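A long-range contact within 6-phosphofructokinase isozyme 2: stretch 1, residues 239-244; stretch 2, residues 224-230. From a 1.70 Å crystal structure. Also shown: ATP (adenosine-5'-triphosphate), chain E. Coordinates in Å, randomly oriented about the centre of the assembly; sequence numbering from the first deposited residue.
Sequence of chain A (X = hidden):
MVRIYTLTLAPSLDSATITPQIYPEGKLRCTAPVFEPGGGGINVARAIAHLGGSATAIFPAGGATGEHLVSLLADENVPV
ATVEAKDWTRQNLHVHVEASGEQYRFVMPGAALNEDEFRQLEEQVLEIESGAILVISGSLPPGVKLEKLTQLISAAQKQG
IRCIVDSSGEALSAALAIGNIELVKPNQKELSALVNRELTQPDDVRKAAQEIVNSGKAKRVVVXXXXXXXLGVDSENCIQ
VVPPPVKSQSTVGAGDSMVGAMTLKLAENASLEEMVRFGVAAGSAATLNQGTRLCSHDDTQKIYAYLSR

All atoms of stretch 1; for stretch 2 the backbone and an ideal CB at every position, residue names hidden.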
# COMPACT_ATOMS: atom_id res chain seq x y z
N ILE A 239 8.96 35.29 -15.59
CA ILE A 239 8.01 34.63 -16.47
C ILE A 239 7.58 33.29 -15.90
O ILE A 239 8.37 32.61 -15.24
CB ILE A 239 8.60 34.39 -17.86
CG1 ILE A 239 9.94 33.66 -17.75
CG2 ILE A 239 8.78 35.71 -18.62
CD1 ILE A 239 10.20 32.73 -18.89
N GLN A 240 6.33 32.93 -16.14
CA GLN A 240 5.88 31.59 -15.83
C GLN A 240 5.53 30.89 -17.13
O GLN A 240 4.91 31.47 -18.02
CB GLN A 240 4.69 31.55 -14.86
CG GLN A 240 4.28 30.11 -14.52
CD GLN A 240 3.33 29.98 -13.33
OE1 GLN A 240 2.99 30.97 -12.67
NE2 GLN A 240 2.89 28.74 -13.06
N VAL A 241 5.96 29.64 -17.24
CA VAL A 241 5.64 28.84 -18.40
C VAL A 241 4.95 27.57 -17.93
O VAL A 241 5.48 26.86 -17.08
CB VAL A 241 6.91 28.49 -19.19
CG1 VAL A 241 6.58 27.50 -20.32
CG2 VAL A 241 7.54 29.75 -19.75
N VAL A 242 3.77 27.31 -18.48
CA VAL A 242 2.99 26.13 -18.10
C VAL A 242 2.97 25.14 -19.26
O VAL A 242 2.78 25.54 -20.41
CB VAL A 242 1.55 26.55 -17.74
CG1 VAL A 242 0.76 25.41 -17.09
CG2 VAL A 242 1.60 27.76 -16.81
N PRO A 243 3.18 23.84 -18.97
CA PRO A 243 3.15 22.84 -20.04
C PRO A 243 1.75 22.69 -20.61
O PRO A 243 0.77 23.07 -19.97
CB PRO A 243 3.51 21.53 -19.31
CG PRO A 243 3.88 21.90 -17.92
CD PRO A 243 3.32 23.25 -17.64
N PRO A 244 1.66 22.12 -21.82
CA PRO A 244 0.34 21.83 -22.38
C PRO A 244 -0.35 20.73 -21.59
O PRO A 244 0.32 19.97 -20.87
CB PRO A 244 0.66 21.36 -23.81
CG PRO A 244 2.08 20.92 -23.77
CD PRO A 244 2.75 21.81 -22.76
N UNK A 224 11.12 25.23 -10.56
CA UNK A 224 10.29 24.28 -11.30
C UNK A 224 9.10 23.84 -10.42
O UNK A 224 9.24 23.65 -9.21
CB UNK A 224 11.12 23.07 -11.74
N UNK A 225 7.94 23.72 -11.06
CA UNK A 225 6.67 23.60 -10.35
C UNK A 225 5.91 22.34 -10.74
O UNK A 225 4.68 22.32 -10.71
CB UNK A 225 5.80 24.83 -10.62
N UNK A 226 6.64 21.28 -11.10
CA UNK A 226 6.00 20.03 -11.50
C UNK A 226 5.06 20.26 -12.68
O UNK A 226 5.46 20.86 -13.67
CB UNK A 226 5.24 19.42 -10.32
N UNK A 227 3.79 19.82 -12.56
CA UNK A 227 2.84 20.00 -13.67
C UNK A 227 2.49 21.46 -13.95
O UNK A 227 1.94 21.78 -15.00
CB UNK A 227 1.55 19.23 -13.37
N UNK A 228 2.81 22.36 -13.02
CA UNK A 228 2.55 23.78 -13.25
C UNK A 228 3.62 24.47 -14.09
O UNK A 228 3.51 25.66 -14.42
CB UNK A 228 2.42 24.50 -11.91
N UNK A 229 4.66 23.71 -14.47
CA UNK A 229 5.71 24.26 -15.30
C UNK A 229 6.84 24.88 -14.50
O UNK A 229 7.45 24.23 -13.66
CB UNK A 229 5.12 25.30 -16.25
N UNK A 230 7.13 26.14 -14.77
CA UNK A 230 8.23 26.78 -14.07
C UNK A 230 8.10 28.29 -14.02
O UNK A 230 7.44 28.91 -14.87
CB UNK A 230 9.56 26.40 -14.73
PG ATP E . 12.97 15.63 -10.28
O1G ATP E . 14.37 15.97 -9.88
O2G ATP E . 13.13 14.69 -11.47
O3G ATP E . 12.18 15.01 -9.19
PB ATP E . 12.12 18.23 -10.02
O1B ATP E . 11.28 18.00 -8.73
O2B ATP E . 13.49 18.89 -9.78
O3B ATP E . 12.26 16.89 -10.88
PA ATP E . 9.87 19.29 -11.47
O1A ATP E . 9.03 18.27 -10.76
O2A ATP E . 9.34 20.72 -11.32
O3A ATP E . 11.34 19.23 -10.99
O5' ATP E . 9.95 18.86 -13.02
C5' ATP E . 10.53 19.72 -13.94
C4' ATP E . 9.75 20.03 -15.13
O4' ATP E . 9.22 18.80 -15.66
C3' ATP E . 8.54 20.82 -14.84
O3' ATP E . 8.82 22.17 -14.78
C2' ATP E . 7.64 20.46 -15.94
O2' ATP E . 8.04 21.07 -17.10
C1' ATP E . 7.89 19.01 -16.08
N9 ATP E . 6.97 18.22 -15.26
C8 ATP E . 7.24 17.70 -14.05
N7 ATP E . 6.12 17.05 -13.63
C5 ATP E . 5.16 17.16 -14.58
C6 ATP E . 3.85 16.69 -14.68
N6 ATP E . 3.22 15.88 -13.59
N1 ATP E . 3.15 17.00 -15.79
C2 ATP E . 3.70 17.73 -16.78
N3 ATP E . 4.95 18.18 -16.70
C4 ATP E . 5.70 17.91 -15.62

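Position 224 offers little evidence from stretch 1, since its ideal CB has nothing of that stretch within 5.5 Å. The visible neighbour is instead the ATP phosphate chain, which would suit a small polar side chain, though the backbone alone does not exclude others. The deposited residue is Ser224, with chi1 in the p well; its OG lies 2.8 Å from ATP O2A and 3.1 Å from ATP O3A, within hydrogen-bonding distance of both, its one proton not being assigned to either.

At position 225 CA-to-CB points toward stretch 1, but the ideal CB is still 5.5 Å from Gln240 NE2. That gap leaves room for a side chain of medium length: a nonpolar one could pack against the amide end of Gln240, the nearest part of stretch 1, and a polar one able to accept from NE2 is also conceivable. The residue is Leu225, chi1 m and chi2 t, whose CD1 comes to 3.7 Å from Gln240 NE2, a packing contact and not a polar one.

Position 226 has phi/psi of 58/-128. Positive phi favours glycine, and CA-to-CB would point away from stretch 1, so no contact there argues for a side chain. It is Gly226, and its N donates a hydrogen bond to ATP O2A (2.8 Å).

Position 227 also directs its CB away, with nothing of stretch 1 within 5.5 Å. Phi of -67° is compatible with proline but also with most other residues. Pro227 is found; its backbone does the touching, with Pro227 O 3.3 Å from Pro243 CD, while Pro227 CA lies 3.6 Å from ATP C6, beside the adenine.

Position 228 sends CA-to-CB away, yet the ideal CB is 4.4 Å from Gln240 NE2. Its carbonyl O is an acceptor whatever the residue, so many side chains would fit, and a polar one could share the neighbourhood of the Gln240 amide. The residue is Gln228. Gln240, extended with chi1 and chi2 both t, donates from NE2 to Gln228 O at 3.4 Å, a weak bond despite its 160° angle. A water bridges the two side chains: it accepts from Gln240 NE2 at 2.9 Å and donates weakly to Gln228 OE1, also at 2.9 Å.

Position 229 is the most constrained. An ideal CB would sit 1.8 Å from Val241 O and 2.9 Å from Val242 CA, both clashes, and phi/psi of 90/-124 would jam it against the preceding carbonyl O as well. Only glycine suits, and Gly229 is present. The bare CA makes a CA-H...O contact with Val241 O at 3.2 Å, and Gly229 O accepts a hydrogen bond from ATP O3' (2.7 Å).

Position 230 pairs with Val241 as an antiparallel bridge: the position's N donates to Val241 O and Val241 N donates to its O, each at 2.9 Å. Its CB lies on the same sheet face as Val241, 4.7 Å from Val241 O, so small or branched nonpolar residues are plausible. Ala230 adds just a methyl; the backbone carries the contact.

Stretch 2 224-230: SLGPQGA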
# COMPACT_ATOMS: atom_id res chain seq x y z
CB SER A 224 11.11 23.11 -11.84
OG SER A 224 11.65 22.29 -10.81
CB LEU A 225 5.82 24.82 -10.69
CG LEU A 225 6.46 26.19 -10.43
CD1 LEU A 225 5.56 27.32 -10.94
CD2 LEU A 225 6.76 26.36 -8.96
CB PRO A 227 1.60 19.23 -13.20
CG PRO A 227 1.67 19.27 -11.71
CD PRO A 227 3.15 19.21 -11.38
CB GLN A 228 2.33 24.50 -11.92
CG GLN A 228 0.99 24.15 -11.30
CD GLN A 228 0.80 24.70 -9.91
OE1 GLN A 228 1.75 25.19 -9.29
NE2 GLN A 228 -0.43 24.62 -9.41
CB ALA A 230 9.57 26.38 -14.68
O HOH W 1 1.80 27.81 -10.56
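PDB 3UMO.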